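Local coordinates for protein rhomboid protease GlpG (Haemophilus influenzae, PDB 2NR9) that is a rhomboid-type serine protease of the inner membrane, probably cleaving transmembrane helices of other proteins with a serine-histidine dyad supplied by different helices, at residues I14-C19 against F68-F73; S55-H60 against F113-V118; R82-V87 against H135-P140. The protein carries 2 engineered substitutions. All blocks are in the same frame, centred on the assembly; numbering follows the deposited sequence.

Contact 1. Residues I14-C19 against F68-F73; sequences ILTALC and FNLSWF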
loop_
_atom_site.group_PDB
_atom_site.type_symbol
_atom_site.label_atom_id
_atom_site.label_comp_id
_atom_site.label_asym_id
_atom_site.label_seq_id
_atom_site.Cartn_x
_atom_site.Cartn_y
_atom_site.Cartn_z
ATOM N N ILE A 14 13.030 -4.316 -0.811
ATOM C CA ILE A 14 13.466 -3.147 -1.580
ATOM C C ILE A 14 12.595 -1.915 -1.318
ATOM O O ILE A 14 13.107 -0.799 -1.189
ATOM C CB ILE A 14 13.494 -3.421 -3.099
ATOM C CG1 ILE A 14 14.679 -4.320 -3.464
ATOM C CG2 ILE A 14 13.596 -2.109 -3.866
ATOM C CD1 ILE A 14 14.807 -4.589 -4.956
ATOM N N LEU A 15 11.277 -2.112 -1.271
ATOM C CA LEU A 15 10.345 -1.001 -1.043
ATOM C C LEU A 15 10.432 -0.457 0.382
ATOM O O LEU A 15 10.374 0.761 0.605
ATOM C CB LEU A 15 8.909 -1.416 -1.385
ATOM C CG LEU A 15 8.621 -1.620 -2.873
ATOM C CD1 LEU A 15 7.235 -2.224 -3.091
ATOM C CD2 LEU A 15 8.769 -0.303 -3.637
ATOM N N THR A 16 10.587 -1.350 1.344
ATOM C CA THR A 16 10.728 -0.930 2.731
ATOM C C THR A 16 12.017 -0.123 2.905
ATOM O O THR A 16 11.998 0.999 3.424
ATOM C CB THR A 16 10.722 -2.137 3.673
ATOM O OG1 THR A 16 9.526 -2.903 3.451
ATOM C CG2 THR A 16 10.781 -1.689 5.125
ATOM N N ALA A 17 13.123 -0.664 2.402
ATOM C CA ALA A 17 14.424 0.002 2.506
ATOM C C ALA A 17 14.464 1.352 1.770
ATOM O O ALA A 17 15.163 2.269 2.193
ATOM C CB ALA A 17 15.540 -0.916 2.014
ATOM N N LEU A 18 13.742 1.456 0.657
ATOM C CA LEU A 18 13.671 2.720 -0.086
ATOM C C LEU A 18 12.964 3.784 0.734
ATOM O O LEU A 18 13.379 4.949 0.755
ATOM C CB LEU A 18 12.955 2.545 -1.431
ATOM C CG LEU A 18 13.786 2.090 -2.628
ATOM C CD1 LEU A 18 12.902 1.934 -3.853
ATOM C CD2 LEU A 18 14.904 3.088 -2.904
ATOM N N CYS A 19 11.860 3.395 1.363
ATOM C CA CYS A 19 11.109 4.309 2.216
ATOM C C CYS A 19 11.981 4.809 3.353
ATOM O O CYS A 19 12.013 6.005 3.633
ATOM C CB CYS A 19 9.841 3.645 2.765
ATOM S SG CYS A 19 8.481 3.470 1.550
ATOM N N PHE A 68 4.303 2.746 11.399
ATOM C CA PHE A 68 3.094 1.949 11.217
ATOM C C PHE A 68 2.931 1.475 9.777
ATOM O O PHE A 68 2.635 0.306 9.535
ATOM C CB PHE A 68 1.854 2.698 11.716
ATOM C CG PHE A 68 1.668 2.633 13.214
ATOM C CD1 PHE A 68 2.559 3.264 14.068
ATOM C CD2 PHE A 68 0.595 1.945 13.763
ATOM C CE1 PHE A 68 2.393 3.199 15.443
ATOM C CE2 PHE A 68 0.418 1.882 15.137
ATOM C CZ PHE A 68 1.316 2.513 15.977
ATOM N N ASN A 69 3.187 2.357 8.816
ATOM C CA ASN A 69 3.099 1.961 7.411
ATOM C C ASN A 69 4.027 0.802 7.054
ATOM O O ASN A 69 3.580 -0.211 6.512
ATOM C CB ASN A 69 3.346 3.144 6.480
ATOM C CG ASN A 69 2.146 4.049 6.366
ATOM O OD1 ASN A 69 2.091 4.913 5.495
ATOM N ND2 ASN A 69 1.143 3.810 7.198
ATOM N N LEU A 70 5.315 0.947 7.363
ATOM C CA LEU A 70 6.304 -0.089 7.050
ATOM C C LEU A 70 6.094 -1.408 7.789
ATOM O O LEU A 70 6.402 -2.471 7.251
ATOM C CB LEU A 70 7.737 0.420 7.246
ATOM C CG LEU A 70 8.219 1.399 6.173
ATOM C CD1 LEU A 70 9.734 1.531 6.196
ATOM C CD2 LEU A 70 7.764 0.924 4.806
ATOM N N SER A 71 5.648 -1.336 9.042
ATOM C CA SER A 71 5.362 -2.548 9.819
ATOM C C SER A 71 4.306 -3.381 9.100
ATOM O O SER A 71 4.520 -4.555 8.803
ATOM C CB SER A 71 4.855 -2.193 11.220
ATOM O OG SER A 71 5.799 -1.413 11.937
ATOM N N TRP A 72 3.157 -2.762 8.840
ATOM C CA TRP A 72 2.051 -3.425 8.167
ATOM C C TRP A 72 2.397 -3.874 6.744
ATOM O O TRP A 72 2.028 -4.974 6.334
ATOM C CB TRP A 72 0.806 -2.534 8.174
ATOM C CG TRP A 72 0.139 -2.454 9.515
ATOM C CD1 TRP A 72 0.524 -1.691 10.580
ATOM C CD2 TRP A 72 -1.031 -3.164 9.932
ATOM N NE1 TRP A 72 -0.334 -1.887 11.637
ATOM C CE2 TRP A 72 -1.300 -2.784 11.262
ATOM C CE3 TRP A 72 -1.881 -4.084 9.308
ATOM C CZ2 TRP A 72 -2.378 -3.297 11.982
ATOM C CZ3 TRP A 72 -2.953 -4.588 10.023
ATOM C CH2 TRP A 72 -3.195 -4.192 11.345
ATOM N N PHE A 73 3.105 -3.032 5.995
ATOM C CA PHE A 73 3.512 -3.398 4.628
ATOM C C PHE A 73 4.542 -4.525 4.619
ATOM O O PHE A 73 4.502 -5.399 3.757
ATOM C CB PHE A 73 4.060 -2.191 3.852
ATOM C CG PHE A 73 4.494 -2.522 2.427
ATOM C CD1 PHE A 73 3.558 -2.642 1.414
ATOM C CD2 PHE A 73 5.836 -2.716 2.118
ATOM C CE1 PHE A 73 3.949 -2.943 0.115
ATOM C CE2 PHE A 73 6.233 -3.026 0.822
ATOM C CZ PHE A 73 5.292 -3.129 -0.180
#

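Contact 2. Residues S55-H60 against F113-V118; sequences SHTLVH and FGLSGV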
loop_
_atom_site.group_PDB
_atom_site.type_symbol
_atom_site.label_atom_id
_atom_site.label_comp_id
_atom_site.label_asym_id
_atom_site.label_seq_id
_atom_site.Cartn_x
_atom_site.Cartn_y
_atom_site.Cartn_z
ATOM N N SER A 55 5.547 7.883 -6.960
ATOM C CA SER A 55 6.577 8.307 -6.001
ATOM C C SER A 55 6.080 8.884 -4.681
ATOM O O SER A 55 6.775 8.808 -3.673
ATOM C CB SER A 55 7.594 9.252 -6.656
ATOM O OG SER A 55 6.978 10.443 -7.135
ATOM N N HIS A 56 4.897 9.484 -4.691
ATOM C CA HIS A 56 4.342 10.086 -3.482
ATOM C C HIS A 56 4.267 9.095 -2.315
ATOM O O HIS A 56 4.201 9.501 -1.151
ATOM C CB HIS A 56 2.952 10.667 -3.768
ATOM C CG HIS A 56 1.988 9.672 -4.343
ATOM N ND1 HIS A 56 1.171 8.886 -3.559
ATOM C CD2 HIS A 56 1.728 9.319 -5.625
ATOM C CE1 HIS A 56 0.422 8.121 -4.333
ATOM N NE2 HIS A 56 0.754 8.351 -5.591
ATOM N N THR A 57 4.323 7.801 -2.634
ATOM C CA THR A 57 4.195 6.743 -1.628
ATOM C C THR A 57 5.487 6.475 -0.864
ATOM O O THR A 57 5.489 5.739 0.118
ATOM C CB THR A 57 3.760 5.412 -2.271
ATOM O OG1 THR A 57 4.804 4.931 -3.129
ATOM C CG2 THR A 57 2.479 5.589 -3.062
ATOM N N LEU A 58 6.584 7.044 -1.341
ATOM C CA LEU A 58 7.897 6.823 -0.744
ATOM C C LEU A 58 8.293 7.886 0.287
ATOM O O LEU A 58 9.379 7.817 0.869
ATOM C CB LEU A 58 8.952 6.761 -1.848
ATOM C CG LEU A 58 9.274 5.426 -2.542
ATOM C CD1 LEU A 58 8.188 4.374 -2.407
ATOM C CD2 LEU A 58 9.694 5.639 -3.997
ATOM N N VAL A 59 7.448 8.898 0.460
ATOM C CA VAL A 59 7.725 9.973 1.401
ATOM C C VAL A 59 6.813 9.875 2.627
ATOM O O VAL A 59 5.614 9.627 2.503
ATOM C CB VAL A 59 7.546 11.367 0.744
ATOM C CG1 VAL A 59 7.892 12.474 1.738
ATOM C CG2 VAL A 59 8.405 11.486 -0.507
ATOM N N HIS A 60 7.391 10.076 3.807
ATOM C CA HIS A 60 6.634 10.016 5.045
ATOM C C HIS A 60 6.790 11.296 5.867
ATOM O O HIS A 60 7.772 12.027 5.717
ATOM C CB HIS A 60 6.973 8.745 5.830
ATOM C CG HIS A 60 6.428 7.499 5.199
ATOM N ND1 HIS A 60 7.037 6.880 4.125
ATOM C CD2 HIS A 60 5.270 6.829 5.411
ATOM C CE1 HIS A 60 6.291 5.866 3.723
ATOM N NE2 HIS A 60 5.215 5.809 4.489
ATOM N N PHE A 113 1.366 12.303 1.057
ATOM C CA PHE A 113 2.540 11.442 0.930
ATOM C C PHE A 113 2.358 10.209 1.789
ATOM O O PHE A 113 1.705 10.263 2.832
ATOM C CB PHE A 113 3.799 12.171 1.430
ATOM C CG PHE A 113 4.276 13.265 0.530
ATOM C CD1 PHE A 113 4.191 14.589 0.923
ATOM C CD2 PHE A 113 4.864 12.970 -0.685
ATOM C CE1 PHE A 113 4.665 15.592 0.111
ATOM C CE2 PHE A 113 5.337 13.968 -1.497
ATOM C CZ PHE A 113 5.233 15.281 -1.105
ATOM N N GLY A 114 3.029 9.123 1.428
ATOM C CA GLY A 114 2.973 7.928 2.254
ATOM C C GLY A 114 2.456 6.670 1.598
ATOM O O GLY A 114 1.678 6.717 0.640
ATOM N N LEU A 115 2.753 5.550 2.249
ATOM C CA LEU A 115 2.445 4.218 1.755
ATOM C C LEU A 115 1.103 3.631 2.269
ATOM O O LEU A 115 0.753 2.498 1.926
ATOM C CB LEU A 115 3.601 3.280 2.153
ATOM C CG LEU A 115 3.787 1.929 1.465
ATOM C CD1 LEU A 115 4.142 2.124 0.004
ATOM C CD2 LEU A 115 4.892 1.128 2.188
ATOM N N SER A 116 0.344 4.398 3.054
ATOM C CA SER A 116 -0.905 3.869 3.648
ATOM C C SER A 116 -1.988 3.441 2.645
ATOM O O SER A 116 -2.740 2.505 2.901
ATOM C CB SER A 116 -1.470 4.804 4.727
ATOM O OG SER A 116 -1.763 6.084 4.204
ATOM N N GLY A 117 -2.039 4.105 1.495
ATOM C CA GLY A 117 -2.976 3.724 0.443
ATOM C C GLY A 117 -2.618 2.356 -0.117
ATOM O O GLY A 117 -3.496 1.575 -0.480
ATOM N N VAL A 118 -1.319 2.074 -0.197
ATOM C CA VAL A 118 -0.838 0.771 -0.661
ATOM C C VAL A 118 -1.069 -0.292 0.415
ATOM O O VAL A 118 -1.451 -1.430 0.111
ATOM C CB VAL A 118 0.658 0.817 -1.039
ATOM C CG1 VAL A 118 1.154 -0.570 -1.452
ATOM C CG2 VAL A 118 0.888 1.816 -2.165
HETATM O O HOH W 1 0.640 8.817 -0.970
#

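Contact 3. Residues R82-V87 against H135-P140; sequences RTFGSV and HLFDLP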
loop_
_atom_site.group_PDB
_atom_site.type_symbol
_atom_site.label_atom_id
_atom_site.label_comp_id
_atom_site.label_asym_id
_atom_site.label_seq_id
_atom_site.Cartn_x
_atom_site.Cartn_y
_atom_site.Cartn_z
ATOM N N ARG A 82 5.556 -13.753 -0.777
ATOM C CA ARG A 82 5.908 -15.150 -0.530
ATOM C C ARG A 82 4.823 -16.123 -0.966
ATOM O O ARG A 82 5.096 -17.292 -1.217
ATOM C CB ARG A 82 6.254 -15.371 0.943
ATOM C CG ARG A 82 7.615 -14.837 1.348
ATOM C CD ARG A 82 7.932 -15.142 2.816
ATOM N NE ARG A 82 7.172 -14.301 3.742
ATOM C CZ ARG A 82 6.048 -14.670 4.348
ATOM N NH1 ARG A 82 5.548 -15.884 4.148
ATOM N NH2 ARG A 82 5.433 -13.832 5.174
ATOM N N THR A 83 3.598 -15.633 -1.101
ATOM C CA THR A 83 2.487 -16.501 -1.453
ATOM C C THR A 83 2.092 -16.460 -2.939
ATOM O O THR A 83 1.824 -17.506 -3.540
ATOM C CB THR A 83 1.268 -16.238 -0.556
ATOM O OG1 THR A 83 1.668 -16.306 0.819
ATOM C CG2 THR A 83 0.183 -17.262 -0.815
ATOM N N PHE A 84 2.109 -15.271 -3.542
ATOM C CA PHE A 84 1.695 -15.127 -4.949
ATOM C C PHE A 84 2.806 -14.678 -5.915
ATOM O O PHE A 84 2.581 -14.584 -7.122
ATOM C CB PHE A 84 0.507 -14.170 -5.065
ATOM C CG PHE A 84 -0.602 -14.465 -4.108
ATOM C CD1 PHE A 84 -0.722 -13.751 -2.932
ATOM C CD2 PHE A 84 -1.520 -15.467 -4.376
ATOM C CE1 PHE A 84 -1.735 -14.024 -2.043
ATOM C CE2 PHE A 84 -2.532 -15.752 -3.482
ATOM C CZ PHE A 84 -2.647 -15.019 -2.321
ATOM N N GLY A 85 3.976 -14.339 -5.382
ATOM C CA GLY A 85 5.095 -13.927 -6.229
ATOM C C GLY A 85 5.469 -12.455 -6.141
ATOM O O GLY A 85 4.662 -11.609 -5.741
ATOM N N SER A 86 6.691 -12.146 -6.561
ATOM C CA SER A 86 7.194 -10.781 -6.523
ATOM C C SER A 86 6.528 -9.868 -7.553
ATOM O O SER A 86 6.396 -8.666 -7.328
ATOM C CB SER A 86 8.712 -10.770 -6.701
ATOM O OG SER A 86 9.346 -11.496 -5.660
ATOM N N VAL A 87 6.135 -10.432 -8.690
ATOM C CA VAL A 87 5.484 -9.644 -9.734
ATOM C C VAL A 87 4.134 -9.125 -9.233
ATOM O O VAL A 87 3.796 -7.945 -9.402
ATOM C CB VAL A 87 5.281 -10.468 -11.019
ATOM C CG1 VAL A 87 4.381 -9.730 -11.983
ATOM C CG2 VAL A 87 6.621 -10.786 -11.664
ATOM N N HIS A 135 -6.689 -20.893 2.607
ATOM C CA HIS A 135 -5.683 -21.947 2.686
ATOM C C HIS A 135 -4.300 -21.325 2.668
ATOM O O HIS A 135 -3.532 -21.453 3.621
ATOM C CB HIS A 135 -5.816 -22.928 1.518
ATOM C CG HIS A 135 -7.003 -23.831 1.620
ATOM N ND1 HIS A 135 -7.089 -24.840 2.553
ATOM C CD2 HIS A 135 -8.131 -23.909 0.876
ATOM C CE1 HIS A 135 -8.232 -25.484 2.399
ATOM N NE2 HIS A 135 -8.883 -24.940 1.387
ATOM N N LEU A 136 -3.995 -20.644 1.572
ATOM C CA LEU A 136 -2.715 -19.978 1.394
ATOM C C LEU A 136 -2.338 -19.052 2.553
ATOM O O LEU A 136 -1.261 -18.458 2.557
ATOM C CB LEU A 136 -2.686 -19.245 0.050
ATOM C CG LEU A 136 -4.045 -18.751 -0.460
ATOM C CD1 LEU A 136 -4.693 -17.784 0.515
ATOM C CD2 LEU A 136 -3.918 -18.128 -1.841
ATOM N N PHE A 137 -3.224 -18.948 3.539
ATOM C CA PHE A 137 -2.958 -18.154 4.737
ATOM C C PHE A 137 -3.475 -18.874 5.978
ATOM O O PHE A 137 -4.373 -19.711 5.890
ATOM C CB PHE A 137 -3.587 -16.761 4.634
ATOM C CG PHE A 137 -3.104 -15.960 3.458
ATOM C CD1 PHE A 137 -3.966 -15.638 2.423
ATOM C CD2 PHE A 137 -1.784 -15.551 3.375
ATOM C CE1 PHE A 137 -3.528 -14.899 1.342
ATOM C CE2 PHE A 137 -1.338 -14.821 2.289
ATOM C CZ PHE A 137 -2.212 -14.496 1.272
ATOM N N ASP A 138 -2.913 -18.537 7.134
ATOM C CA ASP A 138 -3.302 -19.174 8.387
ATOM C C ASP A 138 -3.590 -18.153 9.486
ATOM O O ASP A 138 -3.069 -18.262 10.596
ATOM C CB ASP A 138 -2.211 -20.145 8.849
ATOM C CG ASP A 138 -1.964 -21.264 7.853
ATOM O OD1 ASP A 138 -0.836 -21.800 7.828
ATOM O OD2 ASP A 138 -2.888 -21.593 7.081
ATOM N N LEU A 139 -4.422 -17.163 9.172
ATOM C CA LEU A 139 -4.793 -16.129 10.140
ATOM C C LEU A 139 -3.659 -15.135 10.387
ATOM O O LEU A 139 -2.487 -15.516 10.410
ATOM C CB LEU A 139 -5.228 -16.764 11.465
ATOM C CG LEU A 139 -6.431 -17.708 11.421
ATOM C CD1 LEU A 139 -6.670 -18.332 12.788
ATOM C CD2 LEU A 139 -7.673 -16.977 10.937
ATOM N N PRO A 140 -4.008 -13.849 10.572
ATOM C CA PRO A 140 -3.029 -12.794 10.849
ATOM C C PRO A 140 -2.258 -13.081 12.135
ATOM O O PRO A 140 -1.150 -13.614 12.090
ATOM C CB PRO A 140 -3.903 -11.544 11.024
ATOM C CG PRO A 140 -5.167 -11.859 10.300
ATOM C CD PRO A 140 -5.381 -13.323 10.497
#

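Contact 1. Residues I14-C19 against F68-F73
Leu15 and Phe73 meet where the helix of 14-19 faces that of 68-73, the leucine touching the outer part of the ring from an oblique direction. Phe73 has CG anti to its backbone N (chi1 -180°), and the ring stretches across toward the first helix. There its CZ lies 3.6 Å from Leu15 CD1, while its CE2 is 3.8 Å from Leu15 CB, so both the root and one branch of the leucine bear on the same corner of the phenyl group. Thr16 flanks the ring differently: its OG1 sits close to the ring plane at the edge, 3.9 Å from Phe73 CD2. This hydroxyl has its polar partner within its own helix, the carbonyl O of Thr12, which leaves the methyl to do the apolar work.

The example illustrates antiparallel packing of transmembrane helices in the rhomboid fold, here the predicted first and second membrane helices, joined by a long connection predicted to be periplasmic. The short segments run at 171°, with axes 10.5 Å apart.

One turn from Phe73, Leu70 points toward 14-19 and slides past Thr16 in the opposite direction. The threonine rotamer places CG2 anti to the backbone N (OG1 chi1 -56°), and this methyl is 3.6 Å from Leu70 CD1. The other branch of the leucine, CD2, approaches Cys19 CB at 4.0 Å. Elsewhere around helix 63-84, Leu70 and Phe73 both touch Leu115, Leu70 also touches a bound heptaoxahexatriacontanol molecule, and Trp72 meets Phe144 edge-to-face.

Contact 2. Residues S55-H60 against F113-V118
Phe113 receives Val59 over one face of its ring and the carbonyl of His56 at the edge, so the phenyl group is addressed from two directions by the same short loop. Val59 CG1 lies 4.1 Å from the centre of the Phe113 ring, a CH-pi contact offset toward the rim, and the two side chains run side by side, pointing the same way. Between the two side chains the closest atoms are Val59 CB and Phe113 CD2, 3.4 Å apart.

Gly114 follows and supplies the polar link: its N donates to His56 O over 2.9 Å. The bond is nearly straight at 163°, with the donor a little out of the carbonyl plane. Val59 O is also close to this N-H, but poorly placed to accept it. The glycine CA lies over one face of the His60 imidazole, and its backbone angles would press a CB against the carbonyl O of Phe113, which calls for glycine. A water donates to Gly114 O at 2.8 Å and is also hydrogen-bonded to His56 ND1, in the plane of that ring. The CA of Thr57 makes a CA-H...O contact with the same carbonyl.

At Leu115, CG is anti to the backbone N (chi1 -163°); its CB lies 3.8 Å from His60 NE2, and CD1 packs on Thr57 CB. Ser116, next in line, is the nucleophile, its OG hydrogen-bonded to NE2 of the catalytic His169; Gly114 to Gly117 form the rhomboid GxSG motif. Val118 CG2 meets Thr57 CG2 at 4.2 Å, while Thr57 OG1 is hydrogen-bonded to Tyr93 OH and Ile54 O.

Helix 116-131 begins at the nucleophile; helix 86-108 meets Thr57, Leu115 and Val118, helix 10-27 touches Val59 and His60, and helix 63-84 packs against His60, Leu115 and Ser116.

Contact 3. Residues R82-V87 against H135-P140
Thr83 OG1, hydrogen-bonded to the carbonyl O of Met79 one turn back in its own helix, lies beside the Phe137 ring, 3.7 Å from CE2. With the hydroxyl thus engaged, the rest of the threonine serves as an apolar surface. Its CG2 is anti to the backbone N (OG1 chi1 -52°) and reaches Leu136 CB at 3.6 Å, the two side chains crossing at about a right angle. The same methyl lies over the centre of one face of the neighbouring Phe84 ring, 3.8 Å above its plane, so the methyl is held between the Phe84 ring and Leu136.

Phe84 carries the aromatic part of the contact. Its ring and that of Phe137 meet rim to rim, neither over the face of the other, with centroids 5.7 Å apart and planes at 61°. The nearest atoms are Phe84 CE1 and Phe137 CZ, 3.4 Å apart, CE1 lying near the plane of the Phe137 ring. Farther round the rim, CE2 and CZ of Phe84 meet Leu136, whose CD2 comes to 3.2 Å from Phe84 CE2, a tight approach for two carbons.

Here the end of one membrane helix packs on an irregular loop, on what is predicted to be the cytoplasmic side, away from the active site. Gly85, the first residue beyond helix 63-84, has a positive phi (110°) and is the N-cap of helix 86-108, making the sharp turn between them. The loop of 135-140 follows helix 116-131, whose Arg129 touches Phe84, Leu136 and Phe137, and whose Tyr125 meets Phe84 edge-to-face.

In the fold
The three contacts show how chemistry varies with place in the fold, even at similar depth. Contacts 1 and 2 are buried and adjoin each other, their centres about 10 Å apart: Phe73 CG packs 3.7 Å from Leu115 CD2, and Asn69 of 68-73 lies against His60 and Ser116. Contact 1 is almost purely apolar helix packing, whereas contact 2 joins a loop to the stretch leading into the nucleophile's helix by a backbone bond, a water and CH-pi contacts. Contact 3 is only partly buried and lies on the predicted cytoplasmic side, about 18 Å from contact 1 between centres; the two share helix 63-84, and contact 3 relies on aromatic and aliphatic side chains without the backbone bond and bridging water of contact 2.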